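Local coordinates for dephospho-CoA kinase (Mycobacterium paratuberculosis, PDB 6N39), which probably catalyses the ATP-dependent phosphorylation of the 3'-hydroxyl group of dephospho-CoA, the last step of coenzyme A biosynthesis, at residues V203-N208 / A331-G336; R212-A217 / P295-I300; A266-D271 / P335-N340; M9-L14 / P130-V135; A30-V35 / R193-W198. All blocks are in the same frame, centred on the assembly; numbering follows the deposited sequence.

From the N terminus, contact 4 closes a loop between strand 10-16 and the start of strand 135-139, neighbours in the parallel sheet of the kinase part. Contact 5 opens within that loop at the end of helix 22-31 and closes beyond it on helix 187-210, so the two cross. Further along the same helix, contact 1 opens and closes on the loop between strands 328-331 and 339-345, joining this long helix to the GrpB-like sheet. Contact 2 nests inside this loop, tying the chain after the helix to residues 295-300. Contact 3 crosses contact 2 and pairs two strands of the mixed sheet; it shares Pro335 and Gly336 with contact 1.

Contact 1. Residues V203-N208 / A331-G336; sequences VPFAHN and ASADPG
Phe205 and Asp334 meet as two stacked flat groups, the phenyl ring and the carboxylate plane only 15° apart. The methylene group of the aspartate makes a CH-pi contact: Asp334 CB lies 3.5 Å from the centroid of the Phe205 ring, almost on the ring normal. The carboxylate continues over the CD2-CE2 side. Phe205 CG stands anti to the backbone N (chi1 -166°), and the ring beyond it lies against the loop, where Phe205 CD1 also comes obliquely to within 3.4 Å of Ala333 C. Asn208 approaches Ala333 from the following turn. Its CB packs 3.5 Å from Ala333 CB, while Asn208 ND2 donates to Ala333 O at 3.1 Å in a nearly straight bond, with the acceptor close to the plane of the amide.

The loop belongs to a beta hairpin between the antiparallel strands 328-331 and 339-345 of the GrpB-type part, and two side-chain turns shape it. Ser332 OG accepts from Asp334 N at 2.9 Å in an ST turn, and Asp334 OD1 accepts from Gly336 N in an Asx turn, with the donor above the carboxylate plane. Asp334 OD2 forms a salt bridge with Arg201, a turn before Phe205 on helix 187-210, so both carboxylate oxygens have partners while the group lies against the ring. At Pro204, where the helix is kinked, the side chains of Pro204 and Pro335 cross at about a right angle, Pro204 CG 3.7 Å from Pro335 CG. Leu10 of the kinase sheet also packs on Phe205.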
# COMPACT_ATOMS: atom_id res chain seq x y z
N VAL A 203 12.26 10.16 1.49
CA VAL A 203 12.30 11.58 1.83
C VAL A 203 11.20 12.37 1.11
O VAL A 203 10.44 13.08 1.79
CB VAL A 203 13.71 12.15 1.58
CG1 VAL A 203 13.65 13.67 1.48
CG2 VAL A 203 14.70 11.72 2.69
N PRO A 204 11.07 12.30 -0.22
CA PRO A 204 9.97 13.05 -0.86
C PRO A 204 8.58 12.54 -0.48
O PRO A 204 7.67 13.35 -0.38
CB PRO A 204 10.27 12.90 -2.36
CG PRO A 204 11.13 11.68 -2.47
CD PRO A 204 11.93 11.63 -1.21
N PHE A 205 8.40 11.24 -0.25
CA PHE A 205 7.11 10.73 0.22
C PHE A 205 6.70 11.41 1.53
O PHE A 205 5.60 11.96 1.64
CB PHE A 205 7.19 9.20 0.39
CG PHE A 205 5.85 8.49 0.55
CD1 PHE A 205 4.64 9.18 0.52
CD2 PHE A 205 5.82 7.10 0.71
CE1 PHE A 205 3.41 8.50 0.66
CE2 PHE A 205 4.61 6.42 0.86
CZ PHE A 205 3.40 7.12 0.82
N ALA A 206 7.60 11.40 2.51
CA ALA A 206 7.31 12.03 3.80
C ALA A 206 7.10 13.54 3.66
O ALA A 206 6.20 14.12 4.28
CB ALA A 206 8.44 11.75 4.81
N HIS A 207 7.95 14.20 2.86
CA HIS A 207 7.81 15.64 2.70
C HIS A 207 6.48 15.99 2.03
O HIS A 207 5.81 16.94 2.43
CB HIS A 207 8.98 16.21 1.89
CG HIS A 207 8.85 17.67 1.62
ND1 HIS A 207 8.92 18.62 2.63
CD2 HIS A 207 8.69 18.36 0.47
CE1 HIS A 207 8.80 19.82 2.10
NE2 HIS A 207 8.66 19.70 0.80
N ASN A 208 6.11 15.22 1.01
CA ASN A 208 4.84 15.43 0.32
C ASN A 208 3.67 15.25 1.27
O ASN A 208 2.71 16.03 1.23
CB ASN A 208 4.71 14.47 -0.86
CG ASN A 208 5.51 14.92 -2.07
OD1 ASN A 208 5.98 16.05 -2.13
ND2 ASN A 208 5.64 14.03 -3.05
N ALA A 331 -4.58 11.69 -4.17
CA ALA A 331 -3.54 11.03 -4.97
C ALA A 331 -2.38 10.67 -4.06
O ALA A 331 -2.22 11.22 -2.97
CB ALA A 331 -3.05 11.90 -6.14
N SER A 332 -1.55 9.73 -4.53
CA SER A 332 -0.45 9.28 -3.69
C SER A 332 0.61 10.36 -3.57
O SER A 332 0.89 11.08 -4.53
CB SER A 332 0.18 8.00 -4.26
OG SER A 332 1.30 7.64 -3.48
N ALA A 333 1.21 10.47 -2.39
CA ALA A 333 2.38 11.30 -2.17
C ALA A 333 3.69 10.58 -2.47
O ALA A 333 4.76 11.18 -2.34
CB ALA A 333 2.40 11.80 -0.71
N ASP A 334 3.63 9.30 -2.87
CA ASP A 334 4.82 8.49 -3.07
C ASP A 334 5.29 8.63 -4.52
O ASP A 334 4.61 8.12 -5.43
CB ASP A 334 4.51 7.03 -2.74
CG ASP A 334 5.72 6.10 -2.87
OD1 ASP A 334 6.81 6.54 -3.29
OD2 ASP A 334 5.58 4.91 -2.52
N PRO A 335 6.42 9.29 -4.80
CA PRO A 335 6.84 9.43 -6.21
C PRO A 335 7.19 8.11 -6.87
O PRO A 335 7.27 8.07 -8.10
CB PRO A 335 8.07 10.35 -6.13
CG PRO A 335 8.61 10.15 -4.73
CD PRO A 335 7.39 9.91 -3.86
N GLY A 336 7.39 7.03 -6.12
CA GLY A 336 7.60 5.74 -6.73
C GLY A 336 6.35 5.05 -7.25
O GLY A 336 6.47 4.03 -7.92

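Contact 2. Residues R212-A217 / P295-I300; sequences RQIARA and PRLEHI
Arg212 and Pro295 bring the two segments together, their CA atoms 5.2 Å apart, and neither segment is a regular helix or strand. Arg212 has positive phi (52°) as the C-prime residue of the Schellman motif that ends helix 187-210, and from there the chain runs on in an extended form. The other segment passes Pro295 and then folds into a type I turn from Leu297 to Ile300. No direct hydrogen bond crosses between them. A water takes that place, donating to Arg212 O at 2.7 Å and to Arg296 O at 2.9 Å.

The pyrrolidine ring of Pro295 fits against the main chain at the helix end: Pro295 CB is 3.8 Å from Arg212 C, and Pro295 CG is 3.5 Å from Gln213 O. Ile214 points toward the other segment. Its CG1 sits between the backbone N and the carbonyl carbon (chi1 65°), and Ile214 CG1 lies 4.2 Å from Leu297 CD2, while the CG2 branch faces the proline. The same Leu297 CD2 is approached obliquely by Arg216 NH2 at 4.0 Å. Arg216 is extended from CG to NE, and one face of its guanidinium is covered by Ile214 CD1. Within 295-300, Arg296 forms a salt bridge with Glu298, NH2 using the syn lone pair of OE2, and Arg296 NH1 has a second carboxylate partner in Asp283. The charges of Arg296 and Glu298 are thus paired away from the contact, which rests on van der Waals packing and on a water that spends both protons on main-chain carbonyls.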
# COMPACT_ATOMS: atom_id res chain seq x y z
N ARG A 212 1.04 17.99 2.32
CA ARG A 212 -0.18 17.59 1.61
C ARG A 212 -0.05 17.83 0.10
O ARG A 212 -0.96 18.34 -0.55
CB ARG A 212 -1.41 18.29 2.18
CG ARG A 212 -1.37 18.42 3.71
CD ARG A 212 -2.43 17.59 4.42
NE ARG A 212 -2.46 17.83 5.87
CZ ARG A 212 -1.51 17.45 6.72
NH1 ARG A 212 -0.43 16.80 6.29
NH2 ARG A 212 -1.62 17.71 8.02
N GLN A 213 1.11 17.48 -0.44
CA GLN A 213 1.37 17.50 -1.88
C GLN A 213 1.30 16.09 -2.43
O GLN A 213 1.51 15.11 -1.71
CB GLN A 213 2.75 18.10 -2.18
CG GLN A 213 2.83 19.61 -1.99
CD GLN A 213 4.18 20.16 -2.46
OE1 GLN A 213 5.19 20.08 -1.74
NE2 GLN A 213 4.22 20.68 -3.68
N ILE A 214 1.04 15.98 -3.73
CA ILE A 214 0.94 14.68 -4.38
C ILE A 214 2.09 14.53 -5.37
O ILE A 214 2.72 15.51 -5.78
CB ILE A 214 -0.42 14.49 -5.10
CG1 ILE A 214 -0.55 15.50 -6.25
CG2 ILE A 214 -1.58 14.65 -4.10
CD1 ILE A 214 -1.24 14.93 -7.47
N ALA A 215 2.36 13.29 -5.76
CA ALA A 215 3.40 12.97 -6.73
C ALA A 215 2.76 12.70 -8.09
O ALA A 215 2.09 11.68 -8.28
CB ALA A 215 4.21 11.76 -6.28
N ARG A 216 3.00 13.57 -9.06
CA ARG A 216 2.41 13.41 -10.38
C ARG A 216 3.32 12.59 -11.28
O ARG A 216 4.54 12.59 -11.11
CB ARG A 216 2.11 14.77 -11.01
CG ARG A 216 0.99 15.52 -10.27
CD ARG A 216 0.74 16.91 -10.83
NE ARG A 216 -0.43 17.53 -10.22
CZ ARG A 216 -0.44 18.10 -9.01
NH1 ARG A 216 0.67 18.14 -8.29
NH2 ARG A 216 -1.56 18.64 -8.54
N ALA A 217 2.71 11.83 -12.22
CA ALA A 217 3.48 11.06 -13.19
C ALA A 217 3.70 11.89 -14.45
O ALA A 217 2.97 12.85 -14.70
CB ALA A 217 2.75 9.76 -13.53
N PRO A 295 -2.80 12.40 0.14
CA PRO A 295 -3.43 13.71 0.37
C PRO A 295 -4.59 13.94 -0.59
O PRO A 295 -4.62 13.41 -1.71
CB PRO A 295 -2.28 14.71 0.10
CG PRO A 295 -1.00 13.91 0.34
CD PRO A 295 -1.36 12.50 -0.13
N ARG A 296 -5.52 14.79 -0.16
CA ARG A 296 -6.64 15.17 -1.01
C ARG A 296 -6.29 16.35 -1.92
O ARG A 296 -5.55 17.26 -1.52
CB ARG A 296 -7.85 15.54 -0.16
CG ARG A 296 -9.09 15.93 -1.01
CD ARG A 296 -10.38 15.64 -0.28
NE ARG A 296 -10.79 16.78 0.55
CZ ARG A 296 -11.92 16.81 1.26
NH1 ARG A 296 -12.75 15.74 1.25
NH2 ARG A 296 -12.21 17.89 1.98
N LEU A 297 -6.80 16.33 -3.15
CA LEU A 297 -6.76 17.51 -4.02
C LEU A 297 -7.99 18.35 -3.68
O LEU A 297 -9.12 17.99 -4.05
CB LEU A 297 -6.73 17.12 -5.49
CG LEU A 297 -5.42 16.39 -5.79
CD1 LEU A 297 -5.51 15.52 -7.02
CD2 LEU A 297 -4.30 17.41 -5.95
N GLU A 298 -7.78 19.45 -2.98
CA GLU A 298 -8.88 20.12 -2.29
C GLU A 298 -9.85 20.78 -3.26
O GLU A 298 -11.05 20.86 -2.97
CB GLU A 298 -8.31 21.14 -1.29
CG GLU A 298 -9.14 21.29 -0.01
CD GLU A 298 -9.36 19.98 0.75
OE1 GLU A 298 -8.41 19.17 0.92
OE2 GLU A 298 -10.51 19.75 1.20
N HIS A 299 -9.38 21.25 -4.42
CA HIS A 299 -10.24 22.02 -5.32
C HIS A 299 -10.73 21.23 -6.53
O HIS A 299 -11.06 21.83 -7.56
CB HIS A 299 -9.50 23.27 -5.79
CG HIS A 299 -9.00 24.10 -4.67
ND1 HIS A 299 -9.85 24.84 -3.87
CD2 HIS A 299 -7.76 24.28 -4.17
CE1 HIS A 299 -9.14 25.46 -2.94
NE2 HIS A 299 -7.87 25.14 -3.10
N ILE A 300 -10.78 19.91 -6.45
CA ILE A 300 -11.43 19.09 -7.47
C ILE A 300 -12.61 18.41 -6.79
O ILE A 300 -12.43 17.54 -5.93
CB ILE A 300 -10.49 18.06 -8.10
CG1 ILE A 300 -9.25 18.76 -8.70
CG2 ILE A 300 -11.23 17.27 -9.20
CD1 ILE A 300 -8.28 17.81 -9.35
O HOH W 1 -2.93 18.30 -2.34

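Contact 3. Residues A266-D271 / P335-N340; sequences AKDVID and PGRPTN. With ACT (acetate ion), chain G.
Parallel pairing of Ile270 with Thr339 and of Asp271 with Asn340 starts the two central strands of the mixed sheet in the UPF0157 (GrpB) part. Ile270 N donates to Pro338 O at 3.2 Å, and Asn340 N to Ile270 O at 2.8 Å. Just before this ladder Arg337 folds back, its chain bent at chi2 and chi3. NE and NH2 grip its neighbour's carbonyl side-on, so that Pro338 O accepts three N-H groups. NH2, together with NH1, also grips Asp268 end-on in a salt bridge: Arg337 NH2 reaches Asp268 OD1 at 2.8 Å and Arg337 NH1 reaches the same oxygen at 3.1 Å, both from one face of the carboxylate. Ile270 CG1 lies 3.8 Å above the guanidinium plane of Arg337, over its centre, so that polar edges and an apolar face together fix the group.

On the opposite side of the sheet from Ile270 and Thr339, Asn340 ND2 donates to Asp271 OD2 at 3.2 Å, the two side chains lying side by side; His342 NE2 also bonds this oxygen. A water links Asn340 ND2 to Lys267 NZ, and an acetate, probably from the crystallisation liquor, accepts from Lys267 N. Helix 228-243 covers the Ile270 face through Gln231 and Ile235. From it Trp228 NE1 bonds Asp268 OD1 and Gln231 OE1 accepts from Arg337 NH1, while strands 249-253 and 328-331 flank the pair.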
# COMPACT_ATOMS: atom_id res chain seq x y z
N ALA A 266 -0.29 3.68 -22.08
CA ALA A 266 -1.01 4.45 -21.07
C ALA A 266 -0.03 5.30 -20.28
O ALA A 266 1.17 5.01 -20.23
CB ALA A 266 -1.80 3.54 -20.12
N LYS A 267 -0.56 6.35 -19.67
CA LYS A 267 0.20 7.12 -18.69
C LYS A 267 0.45 6.25 -17.45
O LYS A 267 -0.40 5.46 -17.05
CB LYS A 267 -0.61 8.37 -18.34
CG LYS A 267 0.14 9.50 -17.68
CD LYS A 267 -0.83 10.63 -17.33
CE LYS A 267 -0.21 11.65 -16.39
NZ LYS A 267 -1.25 12.47 -15.69
N ASP A 268 1.64 6.37 -16.85
CA ASP A 268 1.99 5.47 -15.73
C ASP A 268 1.47 6.05 -14.40
O ASP A 268 2.21 6.48 -13.52
CB ASP A 268 3.49 5.21 -15.68
CG ASP A 268 3.84 3.98 -14.80
OD1 ASP A 268 3.02 3.59 -13.94
OD2 ASP A 268 4.94 3.42 -14.96
N VAL A 269 0.16 6.02 -14.27
CA VAL A 269 -0.50 6.37 -13.02
C VAL A 269 -1.66 5.40 -12.83
O VAL A 269 -2.40 5.11 -13.77
CB VAL A 269 -0.97 7.84 -13.02
CG1 VAL A 269 -1.72 8.16 -14.29
CG2 VAL A 269 -1.82 8.15 -11.78
N ILE A 270 -1.77 4.84 -11.64
CA ILE A 270 -2.80 3.84 -11.36
C ILE A 270 -4.05 4.55 -10.84
O ILE A 270 -3.97 5.30 -9.87
CB ILE A 270 -2.29 2.79 -10.36
CG1 ILE A 270 -1.23 1.91 -11.05
CG2 ILE A 270 -3.44 1.94 -9.81
CD1 ILE A 270 -0.66 0.82 -10.17
N ASP A 271 -5.20 4.31 -11.47
CA ASP A 271 -6.46 4.87 -10.99
C ASP A 271 -7.24 3.84 -10.19
O ASP A 271 -7.41 2.70 -10.64
CB ASP A 271 -7.33 5.38 -12.14
CG ASP A 271 -6.72 6.57 -12.83
OD1 ASP A 271 -5.85 6.36 -13.70
OD2 ASP A 271 -7.10 7.71 -12.49
N PRO A 335 6.42 9.29 -4.80
CA PRO A 335 6.84 9.43 -6.21
C PRO A 335 7.19 8.11 -6.87
O PRO A 335 7.27 8.07 -8.10
CB PRO A 335 8.07 10.35 -6.13
CG PRO A 335 8.61 10.15 -4.73
CD PRO A 335 7.39 9.91 -3.86
N GLY A 336 7.39 7.03 -6.12
CA GLY A 336 7.60 5.74 -6.73
C GLY A 336 6.35 5.05 -7.25
O GLY A 336 6.47 4.03 -7.92
N ARG A 337 5.15 5.55 -6.96
CA ARG A 337 3.92 4.91 -7.42
C ARG A 337 2.80 5.94 -7.52
O ARG A 337 1.84 5.93 -6.72
CB ARG A 337 3.53 3.76 -6.48
CG ARG A 337 2.27 2.95 -6.89
CD ARG A 337 2.34 2.42 -8.33
NE ARG A 337 1.97 3.45 -9.31
CZ ARG A 337 2.34 3.41 -10.59
NH1 ARG A 337 3.08 2.39 -11.05
NH2 ARG A 337 1.99 4.39 -11.41
N PRO A 338 2.86 6.83 -8.50
CA PRO A 338 1.74 7.75 -8.73
C PRO A 338 0.43 6.99 -8.86
O PRO A 338 0.33 5.97 -9.56
CB PRO A 338 2.12 8.46 -10.03
CG PRO A 338 3.64 8.41 -10.05
CD PRO A 338 3.97 7.06 -9.46
N THR A 339 -0.60 7.51 -8.18
CA THR A 339 -1.89 6.86 -8.00
C THR A 339 -2.95 7.94 -7.84
O THR A 339 -2.78 8.85 -7.02
CB THR A 339 -1.91 5.98 -6.73
OG1 THR A 339 -0.75 5.13 -6.68
CG2 THR A 339 -3.17 5.14 -6.65
N ASN A 340 -4.05 7.83 -8.58
CA ASN A 340 -5.24 8.64 -8.35
C ASN A 340 -6.29 7.82 -7.62
O ASN A 340 -6.54 6.67 -7.99
CB ASN A 340 -5.84 9.15 -9.67
CG ASN A 340 -4.93 10.09 -10.39
OD1 ASN A 340 -4.22 10.88 -9.77
ND2 ASN A 340 -4.95 10.02 -11.72
C ACT G . -4.06 7.82 -20.02
O ACT G . -3.99 8.90 -20.69
OXT ACT G . -3.40 6.73 -20.15
CH3 ACT G . -5.13 7.80 -18.87
O HOH W 2 -3.09 11.83 -13.61
O HOH W 3 4.90 0.80 -13.06

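Contact 4. Residues M9-L14 / P130-V135; sequences MLRIGL and PLFPLV
Gly13 and Val135 form a parallel beta bridge, their CA atoms 4.6 Å apart, where the chain of residues 130-135 comes out of a 3-10 turn and enters strand 135-139. This is the kinase part's five-stranded parallel sheet, of the P-loop NTPase fold, and strand 10-16 at its middle leads into the predicted ATP-binding loop. Gly13 N donates to Leu134 O at 3.0 Å.

Phe132 lays its ring on the bare backbone of the glycine: Gly13 CA stands 3.7 Å from the centroid of the Phe132 ring, 10° off its normal, in a CH-pi contact. The ring is also met by Arg11. Guanidinium and ring planes are 18° apart, with Phe132 CD1 over one guanidinium face, off its centre, and Arg11 NH2 3.5 Å from Phe132 CE1. A bend at chi3 (64°) turns NE of Arg11 aside. This NE forms a salt bridge with Glu118 of the adjoining strand 115-119, and NH1 makes a weak bond to Leu131 O.

On the other side of the strand Leu10 and Ile12 meet Pro133 and Leu134. Leu10 and Pro133 slide past each other in opposite directions, whereas Ile12 and Leu134 run side by side, with Ile12 CD1 4.0 Å from Leu134 CD2. From helix 187-210, Leu209 packs on Leu10 and Ile202 on Ile12. The ring of Pro133 also lies against the strand's main chain, with Pro133 CG 3.2 Å from Arg11 O.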
# COMPACT_ATOMS: atom_id res chain seq x y z
N MET A 9 2.94 10.55 11.32
CA MET A 9 4.21 10.37 10.65
C MET A 9 4.05 9.31 9.57
O MET A 9 3.12 8.50 9.61
CB MET A 9 5.30 9.95 11.65
CG MET A 9 5.47 10.91 12.83
SD MET A 9 6.31 10.15 14.25
CE MET A 9 6.09 11.43 15.48
N LEU A 10 4.95 9.32 8.60
CA LEU A 10 4.99 8.24 7.63
C LEU A 10 5.47 6.96 8.31
O LEU A 10 6.48 6.97 9.02
CB LEU A 10 5.92 8.61 6.47
CG LEU A 10 6.24 7.49 5.47
CD1 LEU A 10 4.95 7.10 4.72
CD2 LEU A 10 7.32 7.93 4.50
N ARG A 11 4.74 5.86 8.12
CA ARG A 11 5.08 4.56 8.70
C ARG A 11 5.43 3.58 7.59
O ARG A 11 4.74 3.52 6.57
CB ARG A 11 3.94 3.98 9.53
CG ARG A 11 3.60 4.78 10.77
CD ARG A 11 2.22 4.41 11.31
NE ARG A 11 2.13 3.02 11.78
CZ ARG A 11 1.38 2.08 11.20
NH1 ARG A 11 0.65 2.37 10.12
NH2 ARG A 11 1.35 0.85 11.71
N ILE A 12 6.49 2.82 7.79
CA ILE A 12 6.96 1.87 6.79
C ILE A 12 7.05 0.50 7.45
O ILE A 12 7.72 0.34 8.47
CB ILE A 12 8.33 2.29 6.22
CG1 ILE A 12 8.22 3.67 5.55
CG2 ILE A 12 8.83 1.25 5.21
CD1 ILE A 12 9.55 4.19 5.05
N GLY A 13 6.37 -0.49 6.87
CA GLY A 13 6.56 -1.86 7.33
C GLY A 13 7.83 -2.45 6.71
O GLY A 13 8.12 -2.24 5.53
N LEU A 14 8.58 -3.20 7.51
CA LEU A 14 9.84 -3.80 7.08
C LEU A 14 9.86 -5.26 7.48
O LEU A 14 9.56 -5.60 8.63
CB LEU A 14 11.04 -3.07 7.68
CG LEU A 14 12.41 -3.76 7.49
CD1 LEU A 14 12.83 -3.71 6.03
CD2 LEU A 14 13.48 -3.10 8.34
N PRO A 130 -1.29 -4.48 4.24
CA PRO A 130 -2.22 -3.37 3.94
C PRO A 130 -2.35 -2.36 5.07
O PRO A 130 -2.90 -1.27 4.84
CB PRO A 130 -3.56 -4.10 3.69
CG PRO A 130 -3.14 -5.47 3.24
CD PRO A 130 -1.98 -5.78 4.15
N LEU A 131 -1.88 -2.68 6.28
CA LEU A 131 -1.82 -1.69 7.34
C LEU A 131 -0.85 -0.56 7.04
O LEU A 131 -0.93 0.49 7.69
CB LEU A 131 -1.41 -2.35 8.67
CG LEU A 131 -2.23 -3.53 9.19
CD1 LEU A 131 -1.58 -4.15 10.44
CD2 LEU A 131 -3.64 -3.11 9.48
N PHE A 132 0.06 -0.72 6.07
CA PHE A 132 1.10 0.31 5.94
C PHE A 132 0.99 1.08 4.63
O PHE A 132 0.58 0.53 3.60
CB PHE A 132 2.50 -0.31 6.02
CG PHE A 132 2.80 -0.95 7.34
CD1 PHE A 132 3.37 -0.21 8.37
CD2 PHE A 132 2.49 -2.26 7.57
CE1 PHE A 132 3.62 -0.78 9.59
CE2 PHE A 132 2.74 -2.85 8.80
CZ PHE A 132 3.31 -2.11 9.80
N PRO A 133 1.36 2.36 4.64
CA PRO A 133 1.45 3.12 3.37
C PRO A 133 2.58 2.67 2.46
O PRO A 133 2.59 3.03 1.28
CB PRO A 133 1.67 4.58 3.84
CG PRO A 133 2.02 4.51 5.29
CD PRO A 133 1.54 3.19 5.84
N LEU A 134 3.53 1.88 2.97
CA LEU A 134 4.69 1.45 2.21
C LEU A 134 5.33 0.27 2.95
O LEU A 134 5.49 0.32 4.16
CB LEU A 134 5.70 2.59 2.08
CG LEU A 134 6.89 2.40 1.15
CD1 LEU A 134 6.44 2.54 -0.30
CD2 LEU A 134 7.94 3.45 1.49
N VAL A 135 5.70 -0.76 2.20
CA VAL A 135 6.32 -1.95 2.77
C VAL A 135 7.63 -2.22 2.04
O VAL A 135 7.66 -2.26 0.80
CB VAL A 135 5.38 -3.18 2.69
CG1 VAL A 135 6.07 -4.44 3.20
CG2 VAL A 135 4.09 -2.94 3.52

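Contact 5. Residues A30-V35 / R193-W198; sequences AQCGAV and RAQQVW
Trp198 carries Cys32 on one face of its indole, over the five-membered ring, while Ala34 meets the far end of the six-membered ring obliquely. Cys32 CB stands 3.4 Å from the centroid of the Trp198 five-membered ring and only 7° off its normal, a close CH-pi contact. The sulfur sits further out: Cys32 SG is 4.2 Å from that centroid, a sulfur-aromatic contact over the same face. With SG anti to the carbonyl carbon (chi1 -65°), the thiol points back to the tryptophan's own helix, where Cys32 SG lies 3.9 Å from Gln195 CA. Ala34 CB rests 3.7 Å from Trp198 CZ3 and equally near CH2. Trp198 CG is anti to the backbone N (chi1 -173°), and the indole beyond it reaches both residues.

Between the two lies Gly33, whose positive phi (100°) ends helix 22-31 in a Schellman motif with Gly33 N bonded to Ala30 O at 2.9 Å. The turn brings Cys32 and Ala34 to the same indole. No hydrogen bond crosses the contact, which is packing at the surface, away from the predicted ATP site.

Helix 22-31, which follows the P-loop, packs against helix 187-210 here. Its Phe29 touches Trp198 and, with Leu25 and Ala28, Ala194. Beyond Ala34 the chain enters strand 35-38, at the edge of the parallel sheet, where Val35 pairs with strand 115-119.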
# COMPACT_ATOMS: atom_id res chain seq x y z
N ALA A 30 18.20 3.48 9.88
CA ALA A 30 18.47 4.29 11.07
C ALA A 30 19.64 5.25 10.83
O ALA A 30 19.67 6.36 11.36
CB ALA A 30 18.76 3.40 12.28
N GLN A 31 20.62 4.80 10.06
CA GLN A 31 21.73 5.68 9.70
C GLN A 31 21.29 6.80 8.78
O GLN A 31 22.00 7.80 8.64
CB GLN A 31 22.85 4.86 9.05
CG GLN A 31 23.53 3.91 10.03
CD GLN A 31 24.46 2.94 9.34
OE1 GLN A 31 24.37 1.72 9.54
NE2 GLN A 31 25.36 3.46 8.51
N CYS A 32 20.14 6.65 8.12
CA CYS A 32 19.56 7.80 7.42
C CYS A 32 18.72 8.72 8.29
O CYS A 32 18.21 9.72 7.79
CB CYS A 32 18.70 7.35 6.25
SG CYS A 32 19.65 6.53 5.01
N GLY A 33 18.54 8.39 9.57
CA GLY A 33 17.71 9.19 10.45
C GLY A 33 16.30 8.67 10.70
O GLY A 33 15.51 9.37 11.34
N ALA A 34 15.98 7.47 10.23
CA ALA A 34 14.67 6.88 10.52
C ALA A 34 14.58 6.43 11.99
O ALA A 34 15.58 6.16 12.65
CB ALA A 34 14.41 5.68 9.62
N VAL A 35 13.34 6.34 12.48
CA VAL A 35 13.03 5.82 13.81
C VAL A 35 12.65 4.35 13.67
O VAL A 35 11.69 4.02 12.97
CB VAL A 35 11.89 6.61 14.47
CG1 VAL A 35 11.48 5.95 15.79
CG2 VAL A 35 12.32 8.06 14.69
N ARG A 193 22.35 1.09 -1.02
CA ARG A 193 21.02 0.86 -1.59
C ARG A 193 19.93 1.45 -0.70
O ARG A 193 18.98 2.09 -1.19
CB ARG A 193 20.81 -0.65 -1.77
CG ARG A 193 19.52 -1.02 -2.46
CD ARG A 193 19.56 -0.68 -3.94
NE ARG A 193 18.24 -0.87 -4.56
CZ ARG A 193 17.45 0.12 -4.95
NH1 ARG A 193 17.83 1.38 -4.79
NH2 ARG A 193 16.27 -0.14 -5.49
N ALA A 194 20.05 1.27 0.62
CA ALA A 194 19.07 1.83 1.54
C ALA A 194 19.05 3.35 1.47
O ALA A 194 17.98 3.96 1.49
CB ALA A 194 19.36 1.36 2.97
N GLN A 195 20.23 3.98 1.37
CA GLN A 195 20.24 5.44 1.27
C GLN A 195 19.67 5.92 -0.06
O GLN A 195 19.10 7.02 -0.13
CB GLN A 195 21.66 5.98 1.43
CG GLN A 195 21.66 7.49 1.60
CD GLN A 195 23.06 8.06 1.69
OE1 GLN A 195 23.82 8.01 0.72
NE2 GLN A 195 23.41 8.60 2.85
N GLN A 196 19.84 5.14 -1.12
CA GLN A 196 19.22 5.47 -2.40
C GLN A 196 17.70 5.49 -2.28
O GLN A 196 17.03 6.41 -2.77
CB GLN A 196 19.68 4.42 -3.41
CG GLN A 196 19.91 4.82 -4.81
CD GLN A 196 20.71 3.73 -5.51
OE1 GLN A 196 20.15 2.81 -6.10
NE2 GLN A 196 22.04 3.81 -5.40
N VAL A 197 17.14 4.47 -1.65
CA VAL A 197 15.69 4.42 -1.43
C VAL A 197 15.24 5.55 -0.51
O VAL A 197 14.20 6.18 -0.74
CB VAL A 197 15.29 3.04 -0.88
CG1 VAL A 197 13.91 3.09 -0.26
CG2 VAL A 197 15.37 2.00 -1.99
N TRP A 198 16.04 5.84 0.52
CA TRP A 198 15.76 6.96 1.41
C TRP A 198 15.67 8.28 0.64
O TRP A 198 14.67 9.00 0.74
CB TRP A 198 16.86 7.05 2.47
CG TRP A 198 16.55 8.07 3.52
CD1 TRP A 198 17.03 9.34 3.61
CD2 TRP A 198 15.66 7.89 4.63
NE1 TRP A 198 16.51 9.96 4.72
CE2 TRP A 198 15.66 9.10 5.35
CE3 TRP A 198 14.87 6.83 5.07
CZ2 TRP A 198 14.90 9.27 6.50
CZ3 TRP A 198 14.12 7.00 6.21
CH2 TRP A 198 14.14 8.22 6.92